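Local atomic coordinates of uncharacterized protein TCIL3000_10_9440 (Trypanosoma congolense, PDB entry 5KMX), a protein that is of unknown function but forms the bilobed ectodomain of an insect-stage surface antigen and has been proposed to act as a sensor. Residues N19-P23 / N24-K28; L62-N65 / K66-D70; V77-N80 / T81-P84. One frame throughout, in Å; residues are numbered along the deposited sequence.

Contact 1: residues N19-P23 / N24-K28; sequences NAFNP and NPIEK
Phe21 meets Ile26 just past the C-terminal end of helix 11-20, where the chain leaves the helix and is redirected into a short helical turn by an Asx turn at Asn22-Pro23-Asn24. Phe21 is the first residue to abandon helical backbone angles. With CG anti to its own nitrogen (chi1 178°), its ring swings beside the onward chain, and CE1 lies 3.8 Å from Ile26 CD1. CZ is equally near, so the methyl sits at the ring edge, close to the ring plane, instead of over a face. The two side chains cross at roughly a right angle; Ser204 of strand 197-204 touches both. One face of the ring is approached by Pro23 N, displaced toward the rim.

Asn22 closes the Asx turn: its OD1 accepts the backbone N-H of Asn24 at 3.2 Å. The bond is fairly straight at the hydrogen (158°), yet the donor stands well above the carbonyl plane. The Asn24 amide crosses that of Asn22 almost perpendicularly, while Asn22 ND2 lies 3.4 Å from Pro25 CD.

Pro23 comes next, and its ring, like Ile26, packs on Val56 of strand 53-63. Its carbonyl faces the following turn, which has helical backbone angles. Pro23 O takes two weak bonds there, from Ile26 N at 3.1 Å and from Glu27 N at 3.4 Å. Both are bent at the hydrogen, the first to 126°, so the one oxygen is gripped loosely by two successive amides. Aliphatic carbons crowd close to the same acceptor: Ile26 CB is 3.4 Å and Glu27 CG 3.5 Å from Pro23 O.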
ATOM      1  N   ASN A  19     -17.041 -13.398   4.614  1.00 75.34           N
ATOM      2  CA  ASN A  19     -17.921 -14.054   5.575  1.00 80.54           C
ATOM      3  C   ASN A  19     -17.168 -14.608   6.781  1.00 75.99           C
ATOM      4  O   ASN A  19     -17.680 -14.593   7.901  1.00 72.81           O
ATOM      5  CB  ASN A  19     -18.697 -15.182   4.892  1.00 81.77           C
ATOM      6  CG  ASN A  19     -19.714 -14.666   3.891  1.00 82.02           C
ATOM      7  OD1 ASN A  19     -20.324 -13.615   4.093  1.00 79.04           O
ATOM      8  ND2 ASN A  19     -19.901 -15.405   2.805  1.00 85.48           N
ATOM      9  N   ALA A  20     -15.954 -15.093   6.547  1.00 78.11           N
ATOM     10  CA  ALA A  20     -15.141 -15.674   7.610  1.00 75.85           C
ATOM     11  C   ALA A  20     -14.562 -14.605   8.531  1.00 75.16           C
ATOM     12  O   ALA A  20     -14.211 -14.887   9.677  1.00 76.02           O
ATOM     13  CB  ALA A  20     -14.021 -16.509   7.012  1.00 69.46           C
ATOM     14  N   PHE A  21     -14.471 -13.379   8.028  1.00 74.99           N
ATOM     15  CA  PHE A  21     -13.808 -12.296   8.748  1.00 70.07           C
ATOM     16  C   PHE A  21     -14.524 -11.914  10.042  1.00 70.29           C
ATOM     17  O   PHE A  21     -15.727 -11.652  10.044  1.00 65.74           O
ATOM     18  CB  PHE A  21     -13.691 -11.069   7.842  1.00 68.59           C
ATOM     19  CG  PHE A  21     -13.074  -9.878   8.512  1.00 66.49           C
ATOM     20  CD1 PHE A  21     -11.786  -9.941   9.020  1.00 59.26           C
ATOM     21  CD2 PHE A  21     -13.777  -8.691   8.629  1.00 60.74           C
ATOM     22  CE1 PHE A  21     -11.215  -8.845   9.634  1.00 57.56           C
ATOM     23  CE2 PHE A  21     -13.211  -7.591   9.239  1.00 63.04           C
ATOM     24  CZ  PHE A  21     -11.928  -7.668   9.744  1.00 65.76           C
ATOM     25  N   ASN A  22     -13.765 -11.891  11.138  1.00 67.78           N
ATOM     26  CA  ASN A  22     -14.266 -11.461  12.440  1.00 63.36           C
ATOM     27  C   ASN A  22     -13.477 -10.253  12.950  1.00 66.58           C
ATOM     28  O   ASN A  22     -12.327 -10.398  13.368  1.00 67.96           O
ATOM     29  CB  ASN A  22     -14.183 -12.606  13.450  1.00 78.11           C
ATOM     30  CG  ASN A  22     -14.637 -12.192  14.838  1.00 71.60           C
ATOM     31  OD1 ASN A  22     -15.411 -11.247  14.996  1.00 66.83           O
ATOM     32  ND2 ASN A  22     -14.155 -12.901  15.853  1.00 76.72           N
ATOM     33  N   PRO A  23     -14.086  -9.055  12.911  1.00 64.07           N
ATOM     34  CA  PRO A  23     -13.366  -7.838  13.305  1.00 61.84           C
ATOM     35  C   PRO A  23     -13.303  -7.592  14.811  1.00 65.20           C
ATOM     36  O   PRO A  23     -12.599  -6.678  15.240  1.00 67.39           O
ATOM     37  CB  PRO A  23     -14.173  -6.732  12.628  1.00 62.56           C
ATOM     38  CG  PRO A  23     -15.559  -7.257  12.607  1.00 63.77           C
ATOM     39  CD  PRO A  23     -15.444  -8.748  12.424  1.00 62.46           C
ATOM     40  N   ASN A  24     -14.027  -8.386  15.595  1.00 68.05           N
ATOM     41  CA  ASN A  24     -14.123  -8.170  17.038  1.00 65.70           C
ATOM     42  C   ASN A  24     -12.772  -8.123  17.762  1.00 63.28           C
ATOM     43  O   ASN A  24     -12.527  -7.203  18.543  1.00 59.86           O
ATOM     44  CB  ASN A  24     -15.003  -9.252  17.669  1.00 69.62           C
ATOM     45  CG  ASN A  24     -16.445  -9.174  17.201  1.00 77.65           C
ATOM     46  OD1 ASN A  24     -16.946  -8.099  16.872  1.00 80.31           O
ATOM     47  ND2 ASN A  24     -17.119 -10.318  17.169  1.00 84.41           N
ATOM     48  N   PRO A  25     -11.892  -9.111  17.518  1.00 63.52           N
ATOM     49  CA  PRO A  25     -10.592  -9.065  18.199  1.00 64.51           C
ATOM     50  C   PRO A  25      -9.751  -7.838  17.845  1.00 64.94           C
ATOM     51  O   PRO A  25      -8.973  -7.373  18.677  1.00 60.15           O
ATOM     52  CB  PRO A  25      -9.895 -10.348  17.723  1.00 58.51           C
ATOM     53  CG  PRO A  25     -10.658 -10.794  16.519  1.00 61.39           C
ATOM     54  CD  PRO A  25     -12.061 -10.356  16.751  1.00 59.66           C
ATOM     55  N   ILE A  26      -9.914  -7.322  16.631  1.00 66.11           N
ATOM     56  CA  ILE A  26      -9.134  -6.177  16.173  1.00 60.93           C
ATOM     57  C   ILE A  26      -9.548  -4.903  16.908  1.00 65.39           C
ATOM     58  O   ILE A  26      -8.786  -3.938  16.981  1.00 65.64           O
ATOM     59  CB  ILE A  26      -9.287  -5.972  14.653  1.00 61.64           C
ATOM     60  CG1 ILE A  26      -8.889  -7.249  13.905  1.00 59.78           C
ATOM     61  CG2 ILE A  26      -8.428  -4.804  14.178  1.00 58.06           C
ATOM     62  CD1 ILE A  26      -9.254  -7.246  12.438  1.00 75.10           C
ATOM     63  N   GLU A  27     -10.756  -4.908  17.466  1.00 71.17           N
ATOM     64  CA  GLU A  27     -11.241  -3.784  18.261  1.00 71.98           C
ATOM     65  C   GLU A  27     -10.368  -3.546  19.493  1.00 70.49           C
ATOM     66  O   GLU A  27     -10.445  -2.491  20.124  1.00 76.09           O
ATOM     67  CB  GLU A  27     -12.689  -4.023  18.695  1.00 73.33           C
ATOM     68  CG  GLU A  27     -13.662  -4.265  17.546  1.00 79.95           C
ATOM     69  CD  GLU A  27     -13.921  -3.021  16.713  1.00 86.82           C
ATOM     70  OE1 GLU A  27     -13.495  -1.923  17.127  1.00 89.01           O
ATOM     71  OE2 GLU A  27     -14.554  -3.144  15.641  1.00 77.20           O
ATOM     72  N   LYS A  28      -9.546  -4.536  19.830  1.00 65.10           N
ATOM     73  CA  LYS A  28      -8.666  -4.458  20.991  1.00 64.85           C
ATOM     74  C   LYS A  28      -7.266  -3.964  20.632  1.00 58.98           C
ATOM     75  O   LYS A  28      -6.404  -3.848  21.503  1.00 53.96           O
ATOM     76  CB  LYS A  28      -8.561  -5.827  21.664  1.00 72.31           C
ATOM     77  CG  LYS A  28      -9.888  -6.393  22.138  1.00 77.97           C
ATOM     78  CD  LYS A  28      -9.726  -7.812  22.659  1.00 85.37           C
ATOM     79  CE  LYS A  28     -10.950  -8.259  23.438  1.00 96.55           C
ATOM     80  NZ  LYS A  28     -10.787  -9.635  23.979  1.00100.37           N
TER

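Contact 2: residues L62-N65 / K66-D70; sequences LPLN and KDVTD
Asn65 N donates to Asp67 OD1 at 2.9 Å, a nearly straight bond (167°) that braces a type I beta turn running from Asn65 to Val68. The carboxylate receives this N-H on its syn side, though 35° out of its plane. Asp67 can reach back because its CG is wedged between its own nitrogen and carbonyl carbon (chi1 54°), turning the acid back toward Asn65 N. The turn's backbone bond, Val68 N to Asn65 O, is longer at 3.3 Å.

The other carboxylate oxygen has a less comfortable neighbour: Asp67 OD2 is 3.0 Å from Pro63 O, and both are acceptors. That proximity might raise the acid's affinity for a proton somewhat.

Outward from these polar atoms, the turn carries the chain from strand 53-63 to strand 68-69. Asp67 is also tied by backbone bonding to Thr74 of strand 72-79, next to strand 68-69 in the sheet. Leu64, just before the turn, and Val68, its last residue, both rest on Leu91 of strand 85-100. They approach each other at a slant through single methyls, with Leu64 CD2 3.8 Å from Val68 CG2.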
ATOM      1  N   LEU A  62       2.222   9.416  12.073  1.00 52.94           N
ATOM      2  CA  LEU A  62       3.588   9.608  12.547  1.00 54.38           C
ATOM      3  C   LEU A  62       4.241  10.822  11.895  1.00 59.24           C
ATOM      4  O   LEU A  62       4.327  10.891  10.668  1.00 61.89           O
ATOM      5  CB  LEU A  62       4.431   8.361  12.267  1.00 62.45           C
ATOM      6  CG  LEU A  62       4.503   7.331  13.396  1.00 64.50           C
ATOM      7  CD1 LEU A  62       3.113   6.889  13.823  1.00 57.17           C
ATOM      8  CD2 LEU A  62       5.346   6.136  12.969  1.00 63.27           C
ATOM      9  N   PRO A  63       4.703  11.785  12.710  1.00 61.44           N
ATOM     10  CA  PRO A  63       5.450  12.906  12.133  1.00 62.26           C
ATOM     11  C   PRO A  63       6.879  12.509  11.794  1.00 58.90           C
ATOM     12  O   PRO A  63       7.447  11.657  12.476  1.00 65.71           O
ATOM     13  CB  PRO A  63       5.421  13.955  13.246  1.00 67.01           C
ATOM     14  CG  PRO A  63       5.368  13.151  14.496  1.00 62.98           C
ATOM     15  CD  PRO A  63       4.533  11.938  14.168  1.00 64.95           C
ATOM     16  N   LEU A  64       7.450  13.109  10.756  1.00 60.13           N
ATOM     17  CA  LEU A  64       8.847  12.865  10.432  1.00 57.59           C
ATOM     18  C   LEU A  64       9.722  13.584  11.450  1.00 61.64           C
ATOM     19  O   LEU A  64       9.762  14.815  11.486  1.00 70.32           O
ATOM     20  CB  LEU A  64       9.172  13.329   9.009  1.00 61.32           C
ATOM     21  CG  LEU A  64       8.399  12.651   7.873  1.00 59.79           C
ATOM     22  CD1 LEU A  64       8.866  13.188   6.529  1.00 61.99           C
ATOM     23  CD2 LEU A  64       8.544  11.135   7.922  1.00 62.61           C
ATOM     24  N   ASN A  65      10.399  12.809  12.288  1.00 58.70           N
ATOM     25  CA  ASN A  65      11.263  13.363  13.320  1.00 59.01           C
ATOM     26  C   ASN A  65      12.514  12.496  13.481  1.00 60.29           C
ATOM     27  O   ASN A  65      13.219  12.245  12.502  1.00 67.98           O
ATOM     28  CB  ASN A  65      10.483  13.503  14.636  1.00 54.26           C
ATOM     29  CG  ASN A  65       9.804  12.214  15.062  1.00 58.88           C
ATOM     30  OD1 ASN A  65      10.301  11.118  14.803  1.00 63.68           O
ATOM     31  ND2 ASN A  65       8.661  12.343  15.727  1.00 60.64           N
ATOM     32  N   LYS A  66      12.795  12.036  14.698  1.00 58.19           N
ATOM     33  CA  LYS A  66      13.975  11.217  14.943  1.00 58.42           C
ATOM     34  C   LYS A  66      13.758   9.779  14.477  1.00 60.96           C
ATOM     35  O   LYS A  66      14.677   8.963  14.517  1.00 66.19           O
ATOM     36  CB  LYS A  66      14.338  11.245  16.426  1.00 62.79           C
ATOM     37  CG  LYS A  66      14.707  12.628  16.935  1.00 72.48           C
ATOM     38  CD  LYS A  66      14.817  12.655  18.450  1.00 75.27           C
ATOM     39  CE  LYS A  66      14.954  14.077  18.973  1.00 74.10           C
ATOM     40  NZ  LYS A  66      16.178  14.755  18.469  1.00 79.29           N
ATOM     41  N   ASP A  67      12.542   9.474  14.032  1.00 59.29           N
ATOM     42  CA  ASP A  67      12.246   8.155  13.475  1.00 63.69           C
ATOM     43  C   ASP A  67      12.800   8.017  12.057  1.00 59.94           C
ATOM     44  O   ASP A  67      12.756   6.934  11.471  1.00 55.55           O
ATOM     45  CB  ASP A  67      10.735   7.883  13.479  1.00 55.36           C
ATOM     46  CG  ASP A  67       9.935   8.972  12.789  1.00 54.95           C
ATOM     47  OD1 ASP A  67      10.548   9.881  12.195  1.00 61.27           O
ATOM     48  OD2 ASP A  67       8.688   8.916  12.837  1.00 54.03           O
ATOM     49  N   VAL A  68      13.325   9.115  11.517  1.00 62.05           N
ATOM     50  CA  VAL A  68      13.953   9.107  10.202  1.00 56.63           C
ATOM     51  C   VAL A  68      15.473   9.124  10.339  1.00 61.76           C
ATOM     52  O   VAL A  68      16.032   9.945  11.069  1.00 60.99           O
ATOM     53  CB  VAL A  68      13.509  10.311   9.352  1.00 56.79           C
ATOM     54  CG1 VAL A  68      14.235  10.318   8.013  1.00 64.67           C
ATOM     55  CG2 VAL A  68      12.005  10.282   9.138  1.00 49.71           C
ATOM     56  N   THR A  69      16.135   8.218   9.627  1.00 58.59           N
ATOM     57  CA  THR A  69      17.590   8.160   9.617  1.00 54.93           C
ATOM     58  C   THR A  69      18.096   7.720   8.249  1.00 62.28           C
ATOM     59  O   THR A  69      17.859   6.588   7.824  1.00 61.20           O
ATOM     60  CB  THR A  69      18.135   7.191  10.685  1.00 56.77           C
ATOM     61  OG1 THR A  69      17.723   7.621  11.987  1.00 70.64           O
ATOM     62  CG2 THR A  69      19.654   7.135  10.630  1.00 57.13           C
ATOM     63  N   ASP A  70      18.796   8.623   7.569  1.00 64.48           N
ATOM     64  CA  ASP A  70      19.407   8.323   6.278  1.00 63.86           C
ATOM     65  C   ASP A  70      18.361   7.863   5.260  1.00 65.63           C
ATOM     66  O   ASP A  70      18.605   6.956   4.463  1.00 69.15           O
ATOM     67  CB  ASP A  70      20.500   7.259   6.451  1.00 63.02           C
ATOM     68  CG  ASP A  70      21.381   7.114   5.222  1.00 68.80           C
ATOM     69  OD1 ASP A  70      21.337   8.000   4.341  1.00 68.17           O
ATOM     70  OD2 ASP A  70      22.125   6.113   5.140  1.00 73.70           O
TER

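Contact 3: residues V77-N80 / T81-P84; sequences VNIN and TVQP
Val82 packs against Ile79 across a type II beta turn that runs from Ile79 to Val82. Starting at its base, Val82 CB lies 3.3 Å from Ile79 O, the carbonyl that closes the turn. CG1 is anti to the backbone nitrogen (chi1 -174°), which leaves CG2 next to that nitrogen and facing the turn. From there CG2 meets Ile79 CG2 at 3.9 Å and passes 3.6 Å from Asn80 O. The two branched side chains thus lie side by side and point the same way, with Trp29 touching both; Ala162 and Tyr170 also touch Val82.

The turn's backbone bond, Val82 N to Ile79 O, measures 3.0 Å with an angle of 146° at the hydrogen. Thr81 occupies the turn's third position with a positive phi of 71°, the backbone signature separating type II from type I. At the second position, Asn80 sends OD1 to a hydrogen bond with Thr30 OG1.

Beyond the Val82-Ile79 backbone bond, the two arms are bridged by a water. Water 1 accepts the N-H of Ile79, its oxygen 2.7 Å from Ile79 N, and also lies 2.8 Å from Val77 O and 3.0 Å from Val82 O. It thereby occupies the place between carbonyls on the two arms. Farther along, Asn78 OD1 approaches Pro84 CB at 3.3 Å, a side-chain contact across the arms. Val77 then bonds through its backbone with Phe85, where regular pairing resumes. The arrangement is that of a beta-hairpin end, joining antiparallel strands 72-79 and 85-100 through a type II turn with a water bound beside it.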
ATOM      1  N   VAL A  77       6.133  -1.086  16.534  1.00 50.88           N
ATOM      2  CA  VAL A  77       4.726  -1.440  16.677  1.00 47.11           C
ATOM      3  C   VAL A  77       4.461  -2.105  18.024  1.00 51.88           C
ATOM      4  O   VAL A  77       4.850  -3.250  18.246  1.00 49.65           O
ATOM      5  CB  VAL A  77       4.269  -2.381  15.546  1.00 48.95           C
ATOM      6  CG1 VAL A  77       2.773  -2.659  15.647  1.00 43.66           C
ATOM      7  CG2 VAL A  77       4.603  -1.775  14.190  1.00 55.79           C
ATOM      8  N   ASN A  78       3.792  -1.374  18.912  1.00 52.41           N
ATOM      9  CA  ASN A  78       3.416  -1.884  20.226  1.00 48.07           C
ATOM     10  C   ASN A  78       1.901  -1.879  20.404  1.00 50.76           C
ATOM     11  O   ASN A  78       1.350  -1.032  21.108  1.00 54.23           O
ATOM     12  CB  ASN A  78       4.078  -1.057  21.329  1.00 49.67           C
ATOM     13  CG  ASN A  78       5.566  -1.333  21.451  1.00 54.39           C
ATOM     14  OD1 ASN A  78       5.986  -2.482  21.592  1.00 51.19           O
ATOM     15  ND2 ASN A  78       6.373  -0.278  21.392  1.00 52.29           N
ATOM     16  N   ILE A  79       1.240  -2.835  19.757  1.00 48.75           N
ATOM     17  CA  ILE A  79      -0.215  -2.937  19.778  1.00 50.60           C
ATOM     18  C   ILE A  79      -0.656  -4.142  20.607  1.00 51.97           C
ATOM     19  O   ILE A  79      -0.054  -5.213  20.524  1.00 48.79           O
ATOM     20  CB  ILE A  79      -0.780  -3.059  18.347  1.00 51.03           C
ATOM     21  CG1 ILE A  79      -0.390  -1.838  17.508  1.00 49.29           C
ATOM     22  CG2 ILE A  79      -2.293  -3.225  18.375  1.00 47.89           C
ATOM     23  CD1 ILE A  79      -0.912  -0.514  18.045  1.00 44.33           C
ATOM     24  N   ASN A  80      -1.716  -3.966  21.393  1.00 50.06           N
ATOM     25  CA  ASN A  80      -2.201  -5.018  22.279  1.00 55.58           C
ATOM     26  C   ASN A  80      -2.581  -6.288  21.526  1.00 59.75           C
ATOM     27  O   ASN A  80      -3.155  -6.224  20.441  1.00 55.75           O
ATOM     28  CB  ASN A  80      -3.404  -4.520  23.082  1.00 55.63           C
ATOM     29  CG  ASN A  80      -3.113  -3.235  23.832  1.00 65.20           C
ATOM     30  OD1 ASN A  80      -3.935  -2.320  23.860  1.00 81.34           O
ATOM     31  ND2 ASN A  80      -1.932  -3.155  24.433  1.00 66.90           N
ATOM     32  N   THR A  81      -2.250  -7.436  22.115  1.00 55.96           N
ATOM     33  CA  THR A  81      -2.514  -8.753  21.529  1.00 47.62           C
ATOM     34  C   THR A  81      -1.623  -9.054  20.323  1.00 52.04           C
ATOM     35  O   THR A  81      -1.681 -10.150  19.762  1.00 53.59           O
ATOM     36  CB  THR A  81      -3.988  -8.912  21.090  1.00 51.23           C
ATOM     37  OG1 THR A  81      -4.277  -8.029  19.997  1.00 55.57           O
ATOM     38  CG2 THR A  81      -4.931  -8.621  22.248  1.00 48.17           C
ATOM     39  N   VAL A  82      -0.806  -8.082  19.926  1.00 49.56           N
ATOM     40  CA  VAL A  82       0.121  -8.255  18.812  1.00 51.49           C
ATOM     41  C   VAL A  82       1.549  -8.285  19.334  1.00 52.17           C
ATOM     42  O   VAL A  82       2.001  -7.327  19.959  1.00 55.70           O
ATOM     43  CB  VAL A  82      -0.014  -7.120  17.778  1.00 52.67           C
ATOM     44  CG1 VAL A  82       0.856  -7.396  16.559  1.00 49.34           C
ATOM     45  CG2 VAL A  82      -1.465  -6.943  17.362  1.00 46.46           C
ATOM     46  N   GLN A  83       2.252  -9.385  19.086  1.00 57.56           N
ATOM     47  CA  GLN A  83       3.652  -9.481  19.469  1.00 54.49           C
ATOM     48  C   GLN A  83       4.414  -8.342  18.801  1.00 51.03           C
ATOM     49  O   GLN A  83       4.435  -8.250  17.572  1.00 57.58           O
ATOM     50  CB  GLN A  83       4.235 -10.838  19.075  1.00 53.77           C
ATOM     51  CG  GLN A  83       3.639 -12.010  19.848  1.00 59.55           C
ATOM     52  CD  GLN A  83       4.181 -13.363  19.413  1.00 66.59           C
ATOM     53  OE1 GLN A  83       3.665 -14.403  19.824  1.00 63.07           O
ATOM     54  NE2 GLN A  83       5.224 -13.358  18.583  1.00 65.86           N
ATOM     55  N   PRO A  84       5.045  -7.469  19.605  1.00 51.25           N
ATOM     56  CA  PRO A  84       5.615  -6.245  19.033  1.00 54.09           C
ATOM     57  C   PRO A  84       6.733  -6.513  18.037  1.00 47.20           C
ATOM     58  O   PRO A  84       7.385  -7.553  18.099  1.00 54.52           O
ATOM     59  CB  PRO A  84       6.141  -5.497  20.264  1.00 53.66           C
ATOM     60  CG  PRO A  84       6.439  -6.568  21.250  1.00 46.65           C
ATOM     61  CD  PRO A  84       5.361  -7.596  21.040  1.00 48.00           C
TER
HETATM   62  O   HOH W   1       2.526  -4.847  18.416  1.00 49.41           O

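The three contacts follow one another along the chain without overlap. Contact 1 leads from helix 11-20 toward strand 31-33, contact 2 joins strands 53-63 and 68-69, and contact 3 joins strands 72-79 and 85-100. All these strands belong to one mixed sheet. Contacts 1 and 3 have centres about 16 Å apart and touch directly, Lys28 O lying 3.5 Å from Asn80 CB. Contact 2 is separate, its centre about 21 Å from that of contact 3 and about 32 Å from that of contact 1. Neighbouring strands 68-69 and 72-79 connect contacts 2 and 3, so these two are turns within the same sheet, and all three contacts have centres about 19 to 21 Å from the chain's centre.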